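2-C-methyl-D-erythritol 2,4-cyclodiphosphate synthase (Thermus thermophilus, PDB 1IV3) catalyses the conversion of 4-diphosphocytidyl-2-C-methyl-D-erythritol 2-phosphate to 2-C-methyl-D-erythritol 2,4-cyclodiphosphate with release of CMP, a step of isoprenoid biosynthesis that depends on a divalent metal. Local coordinates at residues Asp46-Ala51 with Arg78-Leu83; Tyr52-Ile57 with Arg82-Arg87; Ala89-Ala94 with Arg118-Pro123. The protein carries 3 engineered substitutions. All coordinates share one frame; numbering follows the deposited sequence.

Interaction 1: Asp46-Ala51 with Arg78-Leu83; sequences DALLSA and REAMRL. Engineered in segment 78-83: M81 (natural residue Leu).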
loop_
_atom_site.group_PDB
_atom_site.type_symbol
_atom_site.label_atom_id
_atom_site.label_comp_id
_atom_site.label_asym_id
_atom_site.label_seq_id
_atom_site.Cartn_x
_atom_site.Cartn_y
_atom_site.Cartn_z
ATOM N N ASP A 46 -5.119 -5.269 -11.391
ATOM C CA ASP A 46 -5.139 -3.804 -11.350
ATOM C C ASP A 46 -3.717 -3.234 -11.373
ATOM O O ASP A 46 -3.463 -2.229 -12.038
ATOM C CB ASP A 46 -5.887 -3.276 -10.131
ATOM C CG ASP A 46 -7.383 -3.104 -10.333
ATOM O OD1 ASP A 46 -7.843 -3.216 -11.490
ATOM O OD2 ASP A 46 -8.111 -2.829 -9.350
ATOM N N ALA A 47 -2.772 -3.830 -10.647
ATOM C CA ALA A 47 -1.405 -3.311 -10.624
ATOM C C ALA A 47 -0.778 -3.357 -12.012
ATOM O O ALA A 47 -0.109 -2.409 -12.433
ATOM C CB ALA A 47 -0.553 -4.098 -9.633
ATOM N N LEU A 48 -0.977 -4.479 -12.739
ATOM C CA LEU A 48 -0.485 -4.594 -14.113
ATOM C C LEU A 48 -1.092 -3.548 -15.021
ATOM O O LEU A 48 -0.386 -2.870 -15.777
ATOM C CB LEU A 48 -0.812 -5.996 -14.649
ATOM C CG LEU A 48 -0.028 -7.155 -14.023
ATOM C CD1 LEU A 48 -0.594 -8.505 -14.491
ATOM C CD2 LEU A 48 1.462 -7.099 -14.366
ATOM N N LEU A 49 -2.424 -3.422 -14.955
ATOM C CA LEU A 49 -3.102 -2.435 -15.804
ATOM C C LEU A 49 -2.577 -1.047 -15.492
ATOM O O LEU A 49 -2.293 -0.218 -16.359
ATOM C CB LEU A 49 -4.613 -2.490 -15.576
ATOM C CG LEU A 49 -5.323 -3.788 -15.990
ATOM C CD1 LEU A 49 -6.812 -3.698 -15.656
ATOM C CD2 LEU A 49 -5.111 -4.069 -17.468
ATOM N N SER A 50 -2.477 -0.782 -14.194
ATOM C CA SER A 50 -2.005 0.504 -13.688
ATOM C C SER A 50 -0.622 0.867 -14.228
ATOM O O SER A 50 -0.356 2.038 -14.520
ATOM C CB SER A 50 -1.992 0.459 -12.149
ATOM O OG SER A 50 -1.962 1.800 -11.660
ATOM N N ALA A 51 0.254 -0.127 -14.349
ATOM C CA ALA A 51 1.612 0.124 -14.815
ATOM C C ALA A 51 1.638 0.725 -16.222
ATOM O O ALA A 51 2.663 1.295 -16.596
ATOM C CB ALA A 51 2.457 -1.141 -14.798
ATOM N N ARG A 78 -4.559 -12.877 -16.967
ATOM C CA ARG A 78 -3.907 -13.187 -18.244
ATOM C C ARG A 78 -4.224 -12.173 -19.327
ATOM O O ARG A 78 -3.379 -11.850 -20.166
ATOM C CB ARG A 78 -4.330 -14.594 -18.695
ATOM C CG ARG A 78 -3.961 -15.672 -17.680
ATOM C CD ARG A 78 -3.928 -17.044 -18.333
ATOM N NE ARG A 78 -3.305 -18.065 -17.477
ATOM C CZ ARG A 78 -2.093 -18.553 -17.739
ATOM N NH1 ARG A 78 -1.430 -18.096 -18.790
ATOM N NH2 ARG A 78 -1.547 -19.476 -16.962
ATOM N N GLU A 79 -5.441 -11.640 -19.372
ATOM C CA GLU A 79 -5.697 -10.608 -20.382
ATOM C C GLU A 79 -4.872 -9.359 -20.102
ATOM O O GLU A 79 -4.324 -8.710 -20.997
ATOM C CB GLU A 79 -7.190 -10.307 -20.408
ATOM C CG GLU A 79 -7.669 -9.251 -21.368
ATOM C CD GLU A 79 -7.391 -9.516 -22.831
ATOM O OE1 GLU A 79 -6.880 -10.583 -23.236
ATOM O OE2 GLU A 79 -7.715 -8.599 -23.626
ATOM N N ALA A 80 -4.760 -8.986 -18.811
ATOM C CA ALA A 80 -3.927 -7.818 -18.518
ATOM C C ALA A 80 -2.504 -8.093 -18.927
ATOM O O ALA A 80 -1.793 -7.224 -19.433
ATOM C CB ALA A 80 -3.996 -7.449 -17.025
ATOM N N MET A 81 -2.032 -9.315 -18.701
ATOM C CA MET A 81 -0.669 -9.640 -19.103
ATOM C C MET A 81 -0.574 -9.454 -20.618
ATOM O O MET A 81 0.416 -8.930 -21.136
ATOM C CB MET A 81 -0.262 -11.061 -18.683
ATOM C CG MET A 81 -0.045 -11.243 -17.181
ATOM S SD MET A 81 0.143 -12.951 -16.621
ATOM C CE MET A 81 1.705 -13.357 -17.392
ATOM N N ARG A 82 -1.619 -9.872 -21.336
ATOM C CA ARG A 82 -1.534 -9.791 -22.805
ATOM C C ARG A 82 -1.438 -8.346 -23.265
ATOM O O ARG A 82 -0.631 -7.999 -24.129
ATOM C CB ARG A 82 -2.741 -10.451 -23.474
ATOM C CG ARG A 82 -2.660 -10.464 -25.007
ATOM C CD ARG A 82 -3.907 -11.109 -25.608
ATOM N NE ARG A 82 -5.071 -10.229 -25.476
ATOM C CZ ARG A 82 -5.190 -9.145 -26.249
ATOM N NH1 ARG A 82 -4.236 -8.883 -27.145
ATOM N NH2 ARG A 82 -6.238 -8.337 -26.141
ATOM N N LEU A 83 -2.264 -7.491 -22.665
ATOM C CA LEU A 83 -2.289 -6.068 -22.997
ATOM C C LEU A 83 -0.969 -5.388 -22.673
ATOM O O LEU A 83 -0.480 -4.604 -23.479
ATOM C CB LEU A 83 -3.422 -5.368 -22.243
ATOM C CG LEU A 83 -4.839 -5.830 -22.570
ATOM C CD1 LEU A 83 -5.833 -5.226 -21.585
ATOM C CD2 LEU A 83 -5.217 -5.466 -24.002
#

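Interaction 2: Tyr52-Ile57 with Arg82-Arg87; sequences YGLGDI and RLVEAR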
loop_
_atom_site.group_PDB
_atom_site.type_symbol
_atom_site.label_atom_id
_atom_site.label_comp_id
_atom_site.label_asym_id
_atom_site.label_seq_id
_atom_site.Cartn_x
_atom_site.Cartn_y
_atom_site.Cartn_z
ATOM N N TYR A 52 0.550 0.582 -16.977
ATOM C CA TYR A 52 0.477 1.182 -18.305
ATOM C C TYR A 52 -0.675 2.148 -18.445
ATOM O O TYR A 52 -0.986 2.581 -19.555
ATOM C CB TYR A 52 0.381 0.078 -19.371
ATOM C CG TYR A 52 1.759 -0.421 -19.733
ATOM C CD1 TYR A 52 2.369 -1.369 -18.913
ATOM C CD2 TYR A 52 2.429 0.063 -20.847
ATOM C CE1 TYR A 52 3.631 -1.839 -19.207
ATOM C CE2 TYR A 52 3.692 -0.417 -21.148
ATOM C CZ TYR A 52 4.273 -1.360 -20.330
ATOM O OH TYR A 52 5.522 -1.842 -20.617
ATOM N N GLY A 53 -1.311 2.541 -17.338
ATOM C CA GLY A 53 -2.380 3.518 -17.421
ATOM C C GLY A 53 -3.619 2.966 -18.110
ATOM O O GLY A 53 -4.424 3.763 -18.600
ATOM N N LEU A 54 -3.807 1.652 -18.170
ATOM C CA LEU A 54 -4.867 1.067 -18.989
ATOM C C LEU A 54 -6.233 1.090 -18.354
ATOM O O LEU A 54 -7.262 0.853 -18.981
ATOM C CB LEU A 54 -4.451 -0.375 -19.308
ATOM C CG LEU A 54 -3.130 -0.428 -20.100
ATOM C CD1 LEU A 54 -2.649 -1.861 -20.199
ATOM C CD2 LEU A 54 -3.336 0.230 -21.451
ATOM N N GLY A 55 -6.294 1.407 -17.061
ATOM C CA GLY A 55 -7.595 1.488 -16.416
ATOM C C GLY A 55 -7.591 0.580 -15.198
ATOM O O GLY A 55 -6.576 0.589 -14.503
ATOM N N ASP A 56 -8.664 -0.160 -14.977
ATOM C CA ASP A 56 -8.715 -1.095 -13.851
ATOM C C ASP A 56 -9.712 -2.193 -14.211
ATOM O O ASP A 56 -10.299 -2.195 -15.309
ATOM C CB ASP A 56 -9.039 -0.396 -12.537
ATOM C CG ASP A 56 -10.346 0.348 -12.526
ATOM O OD1 ASP A 56 -11.335 -0.196 -13.051
ATOM O OD2 ASP A 56 -10.482 1.465 -11.986
ATOM N N ILE A 57 -9.890 -3.154 -13.319
ATOM C CA ILE A 57 -10.757 -4.281 -13.670
ATOM C C ILE A 57 -12.216 -3.875 -13.755
ATOM O O ILE A 57 -12.990 -4.556 -14.451
ATOM C CB ILE A 57 -10.659 -5.434 -12.644
ATOM C CG1 ILE A 57 -10.889 -4.992 -11.203
ATOM C CG2 ILE A 57 -9.330 -6.153 -12.821
ATOM C CD1 ILE A 57 -10.989 -6.150 -10.213
ATOM N N ARG A 82 -1.619 -9.872 -21.336
ATOM C CA ARG A 82 -1.534 -9.791 -22.805
ATOM C C ARG A 82 -1.438 -8.346 -23.265
ATOM O O ARG A 82 -0.631 -7.999 -24.129
ATOM C CB ARG A 82 -2.741 -10.451 -23.474
ATOM C CG ARG A 82 -2.660 -10.464 -25.007
ATOM C CD ARG A 82 -3.907 -11.109 -25.608
ATOM N NE ARG A 82 -5.071 -10.229 -25.476
ATOM C CZ ARG A 82 -5.190 -9.145 -26.249
ATOM N NH1 ARG A 82 -4.236 -8.883 -27.145
ATOM N NH2 ARG A 82 -6.238 -8.337 -26.141
ATOM N N LEU A 83 -2.264 -7.491 -22.665
ATOM C CA LEU A 83 -2.289 -6.068 -22.997
ATOM C C LEU A 83 -0.969 -5.388 -22.673
ATOM O O LEU A 83 -0.480 -4.604 -23.479
ATOM C CB LEU A 83 -3.422 -5.368 -22.243
ATOM C CG LEU A 83 -4.839 -5.830 -22.570
ATOM C CD1 LEU A 83 -5.833 -5.226 -21.585
ATOM C CD2 LEU A 83 -5.217 -5.466 -24.002
ATOM N N VAL A 84 -0.353 -5.641 -21.510
ATOM C CA VAL A 84 0.921 -4.917 -21.320
ATOM C C VAL A 84 2.032 -5.502 -22.183
ATOM O O VAL A 84 2.903 -4.745 -22.632
ATOM C CB VAL A 84 1.267 -4.904 -19.831
ATOM C CG1 VAL A 84 0.063 -4.304 -19.109
ATOM C CG2 VAL A 84 1.593 -6.289 -19.311
ATOM N N GLU A 85 2.014 -6.820 -22.426
ATOM C CA GLU A 85 3.073 -7.452 -23.234
ATOM C C GLU A 85 2.991 -6.875 -24.631
ATOM O O GLU A 85 3.978 -6.597 -25.305
ATOM C CB GLU A 85 2.965 -8.975 -23.271
ATOM C CG GLU A 85 3.499 -9.642 -22.010
ATOM C CD GLU A 85 3.102 -11.090 -21.832
ATOM O OE1 GLU A 85 2.633 -11.726 -22.796
ATOM O OE2 GLU A 85 3.251 -11.618 -20.705
ATOM N N ALA A 86 1.754 -6.650 -25.073
ATOM C CA ALA A 86 1.644 -6.061 -26.414
ATOM C C ALA A 86 2.230 -4.670 -26.473
ATOM O O ALA A 86 2.540 -4.147 -27.542
ATOM C CB ALA A 86 0.177 -6.019 -26.824
ATOM N N ARG A 87 2.367 -4.028 -25.328
ATOM C CA ARG A 87 2.917 -2.673 -25.292
ATOM C C ARG A 87 4.395 -2.673 -24.930
ATOM O O ARG A 87 4.924 -1.606 -24.618
ATOM C CB ARG A 87 2.075 -1.826 -24.333
ATOM C CG ARG A 87 0.719 -1.459 -24.959
ATOM C CD ARG A 87 -0.288 -1.125 -23.867
ATOM N NE ARG A 87 -1.624 -0.828 -24.360
ATOM C CZ ARG A 87 -2.490 -1.670 -24.905
ATOM N NH1 ARG A 87 -2.226 -2.964 -25.076
ATOM N NH2 ARG A 87 -3.671 -1.203 -25.298
HETATM O O HOH W 1 6.842 -0.703 -22.535
#

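Interaction 3: Ala89-Ala94 with Arg118-Pro123; sequences AKLLQA and RLMRLP. Engineered in segment 118-123: M120 (natural residue Leu).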
loop_
_atom_site.group_PDB
_atom_site.type_symbol
_atom_site.label_atom_id
_atom_site.label_comp_id
_atom_site.label_asym_id
_atom_site.label_seq_id
_atom_site.Cartn_x
_atom_site.Cartn_y
_atom_site.Cartn_z
ATOM N N ALA A 89 5.930 -4.622 -22.486
ATOM C CA ALA A 89 6.372 -4.887 -21.115
ATOM C C ALA A 89 6.943 -6.279 -20.925
ATOM O O ALA A 89 6.534 -7.254 -21.569
ATOM C CB ALA A 89 5.156 -4.710 -20.217
ATOM N N LYS A 90 7.910 -6.388 -20.020
ATOM C CA LYS A 90 8.427 -7.645 -19.526
ATOM C C LYS A 90 8.209 -7.655 -18.000
ATOM O O LYS A 90 8.934 -6.979 -17.274
ATOM C CB LYS A 90 9.914 -7.873 -19.753
ATOM C CG LYS A 90 10.331 -8.645 -20.972
ATOM C CD LYS A 90 9.711 -8.172 -22.272
ATOM C CE LYS A 90 9.880 -9.230 -23.363
ATOM N NZ LYS A 90 10.184 -8.610 -24.681
ATOM N N LEU A 91 7.221 -8.400 -17.536
ATOM C CA LEU A 91 7.050 -8.457 -16.082
ATOM C C LEU A 91 8.315 -8.983 -15.427
ATOM O O LEU A 91 8.890 -9.958 -15.913
ATOM C CB LEU A 91 5.854 -9.345 -15.773
ATOM C CG LEU A 91 5.359 -9.433 -14.336
ATOM C CD1 LEU A 91 5.179 -8.067 -13.670
ATOM C CD2 LEU A 91 4.037 -10.211 -14.355
ATOM N N LEU A 92 8.762 -8.353 -14.345
ATOM C CA LEU A 92 9.945 -8.766 -13.608
ATOM C C LEU A 92 9.653 -9.292 -12.213
ATOM O O LEU A 92 10.299 -10.213 -11.729
ATOM C CB LEU A 92 10.947 -7.602 -13.448
ATOM C CG LEU A 92 12.201 -7.982 -12.649
ATOM C CD1 LEU A 92 12.999 -9.100 -13.299
ATOM C CD2 LEU A 92 13.100 -6.766 -12.464
ATOM N N GLN A 93 8.674 -8.664 -11.535
ATOM C CA GLN A 93 8.478 -9.038 -10.136
ATOM C C GLN A 93 7.079 -8.721 -9.648
ATOM O O GLN A 93 6.535 -7.706 -10.134
ATOM C CB GLN A 93 9.483 -8.256 -9.257
ATOM C CG GLN A 93 9.498 -8.777 -7.818
ATOM C CD GLN A 93 10.773 -8.449 -7.051
ATOM O OE1 GLN A 93 11.086 -9.083 -6.027
ATOM N NE2 GLN A 93 11.464 -7.433 -7.556
ATOM N N ALA A 94 6.535 -9.516 -8.725
ATOM C CA ALA A 94 5.276 -9.125 -8.080
ATOM C C ALA A 94 5.431 -9.329 -6.575
ATOM O O ALA A 94 5.920 -10.372 -6.158
ATOM C CB ALA A 94 4.078 -9.901 -8.627
ATOM N N ARG A 118 3.453 -19.720 -11.802
ATOM C CA ARG A 118 3.005 -20.352 -13.056
ATOM C C ARG A 118 2.188 -19.367 -13.882
ATOM O O ARG A 118 2.372 -19.197 -15.077
ATOM C CB ARG A 118 2.153 -21.589 -12.790
ATOM C CG ARG A 118 1.785 -22.391 -14.041
ATOM C CD ARG A 118 1.225 -23.771 -13.638
ATOM N NE ARG A 118 -0.052 -23.497 -12.968
ATOM C CZ ARG A 118 -1.186 -23.442 -13.664
ATOM N NH1 ARG A 118 -1.163 -23.660 -14.971
ATOM N NH2 ARG A 118 -2.295 -23.176 -13.000
ATOM N N LEU A 119 1.264 -18.696 -13.200
ATOM C CA LEU A 119 0.362 -17.775 -13.880
ATOM C C LEU A 119 1.077 -16.581 -14.465
ATOM O O LEU A 119 0.760 -16.108 -15.556
ATOM C CB LEU A 119 -0.697 -17.309 -12.860
ATOM C CG LEU A 119 -1.971 -18.153 -12.817
ATOM C CD1 LEU A 119 -1.625 -19.623 -12.612
ATOM C CD2 LEU A 119 -2.922 -17.683 -11.727
ATOM N N MET A 120 2.060 -16.037 -13.736
ATOM C CA MET A 120 2.716 -14.806 -14.159
ATOM C C MET A 120 4.036 -15.117 -14.840
ATOM O O MET A 120 4.738 -14.218 -15.295
ATOM C CB MET A 120 2.875 -13.877 -12.936
ATOM C CG MET A 120 1.679 -12.963 -12.706
ATOM S SD MET A 120 1.798 -11.861 -11.262
ATOM C CE MET A 120 2.260 -12.950 -10.039
ATOM N N ARG A 121 4.357 -16.410 -14.906
ATOM C CA ARG A 121 5.585 -16.891 -15.517
ATOM C C ARG A 121 6.791 -16.192 -14.902
ATOM O O ARG A 121 7.684 -15.688 -15.597
ATOM C CB ARG A 121 5.556 -16.663 -17.034
ATOM C CG ARG A 121 4.394 -17.404 -17.712
ATOM C CD ARG A 121 4.666 -17.384 -19.228
ATOM N NE ARG A 121 4.297 -16.078 -19.774
ATOM C CZ ARG A 121 5.073 -15.002 -19.832
ATOM N NH1 ARG A 121 6.317 -15.006 -19.370
ATOM N NH2 ARG A 121 4.608 -13.874 -20.361
ATOM N N LEU A 122 6.811 -16.167 -13.564
ATOM C CA LEU A 122 7.961 -15.546 -12.914
ATOM C C LEU A 122 8.661 -16.579 -12.047
ATOM O O LEU A 122 8.001 -17.476 -11.519
ATOM C CB LEU A 122 7.507 -14.380 -12.034
ATOM C CG LEU A 122 7.098 -13.065 -12.683
ATOM C CD1 LEU A 122 6.610 -12.102 -11.591
ATOM C CD2 LEU A 122 8.236 -12.457 -13.483
ATOM N N PRO A 123 9.966 -16.463 -11.853
ATOM C CA PRO A 123 10.641 -17.427 -10.981
ATOM C C PRO A 123 10.155 -17.242 -9.554
ATOM O O PRO A 123 9.662 -16.163 -9.239
ATOM C CB PRO A 123 12.115 -17.027 -11.101
ATOM C CG PRO A 123 12.076 -15.588 -11.507
ATOM C CD PRO A 123 10.870 -15.455 -12.409
#

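Interaction 1: Asp46-Ala51 with Arg78-Leu83
L49 and A80 mark the closest backbone approach of two nearly parallel helices, whose segment axes pass 9.1 Å apart at 15°. The contact across them is wholly apolar. The CB methyl of A80 points at helix 39-50, and L49 reaches it with one branch: CD2 lies 3.6 Å from A80 CB. L49 has CG anti to its carbonyl carbon (chi1 -65°), which carries the branch point to 4.0 Å from A80 CB although the CB of L49 does not itself aim at the other helix. The same CD2 methyl also touches L83 CD1, more loosely, at 4.3 Å. Beside it, L48 CD1 meets CG of the engineered M81 at 3.9 Å, the two side chains running obliquely to each other. L48 CB also lies 4.2 Å from A80 CB, so the A80 methyl meets both leucines.

No hydrogen bond crosses the contact; within helix 73-86, R82 grips E79 side-on, NE to OE1 and NH2 to OE2, both 2.9 Å; OE1 lies in the guanidinium plane, and both oxygens are met on the syn side.

Around this largely buried contact, L49 and L83 also pack on L60 of helix 57-60, A47 lies against V148 of strand 141-150, and S50 OG bonds S95 OG of a second subunit.

Interaction 2: Tyr52-Ile57 with Arg82-Arg87
A Schellman motif ends helix 39-50, with G53 at positive phi as its C-prime residue, and the chain leaving it packs against the C-terminal turn of helix 73-86. Y52 and L54, on either side of G53, make the contact. The tyrosine ring is approached obliquely by two residues: CD1 lies 3.7 Å from V84 CG1, and CE2 lies 3.8 Å from R87 CB. The ring and the R87 guanidinium planes are 78° apart, so they do not stack. At the ring edge, a water in the ring plane joins Y52 OH (2.6 Å) to the carbonyl oxygen of R87, to which it donates.

L54 sends its two methyls to different partners. CD1 packs on V84 CG1 at 3.8 Å and also reaches L83 CB, whereas CD2 comes within 3.5 Å of R87 NE, obliquely to the guanidinium. That group is tied back to the last turn of the preceding helix: R87 NH1 donates to L83 O at 2.9 Å, with an N-H...O angle of 143° and the donor tilted 29° from the carbonyl plane. The R87 chain is extended from CG to NE, which brings NE alongside L54 CD2.

Farther along, D56, a predicted substrate-binding residue, N-caps helix 57-60 through OD1 to L59 N, while its OD2 pairs with R109 of a second subunit. A Schellman-terminated helix is thus followed, after a short loop, by an N-capped one at the subunit interface.

Interaction 3: Ala89-Ala94 with Arg118-Pro123
L122 lies over the backbone at the start of strand 91-99, its two methyls spread along several residues. CD2 is 3.5 Å from both L91 O and L92 O. CD1 lies 3.9 Å from Q93 CA and from A94 N, and 4.0 Å from L91 CG. The first torsion (chi1 -75°) puts CG anti to the carbonyl carbon, and chi2 of 177° sets CD1 toward Q93 CA and A94 N; the L122 and L91 side chains cross at about a right angle. An alanine in place of L122 would probably leave a gap over the backbone from L91 to A94 and strip L91 CG of the CD1 methyl that packs on it.

The engineered M120 makes the second set of contacts. Its CG is 4.0 Å from L91 CD2, and the bend at chi3 (-49°) places CE 3.8 Å from A94 CB. L91 thus touches both M120 and L122.

In the next shell, L91 packs on L48 and on V148, while M120 and A94 both meet L44 of helix 39-50. L92 and Q93 both face L149 of strand 141-150, forming a classic beta bulge, and A94 is bonded through its backbone to R126 and G128. After M120 the chain leaves helical angles at R121, whose phi is positive, and L122 O is then held by S117 OG. R121 also forms a salt bridge to E85. The end of helix 109-120 and the residues just after it pack here on the first strand of a beta-alpha-beta unit, strand 91-99, helix 109-120 and strand 127-132, whose two strands run parallel.

How the interactions relate
Interactions 1 and 3 are buried, while interaction 2 is only partly so and ends at the exposed R87. Interactions 1 and 2 share R82 and L83 of helix 73-86, their centres about 4 Å apart; the first packs helix on helix, the second sets the loop that follows helix 39-50 against helix 73-86. Interaction 3 joins a strand to a helix end, its centre about 11 Å from that of interaction 1, yet L48 CD2 meets L91 CD1 at 3.9 Å, so the two apolar clusters touch. Across their segments interactions 1 and 3 are purely apolar or methyl-on-backbone, whereas interaction 2 adds a water bridge and a guanidinium. The E85-R121 salt bridge links interactions 2 and 3.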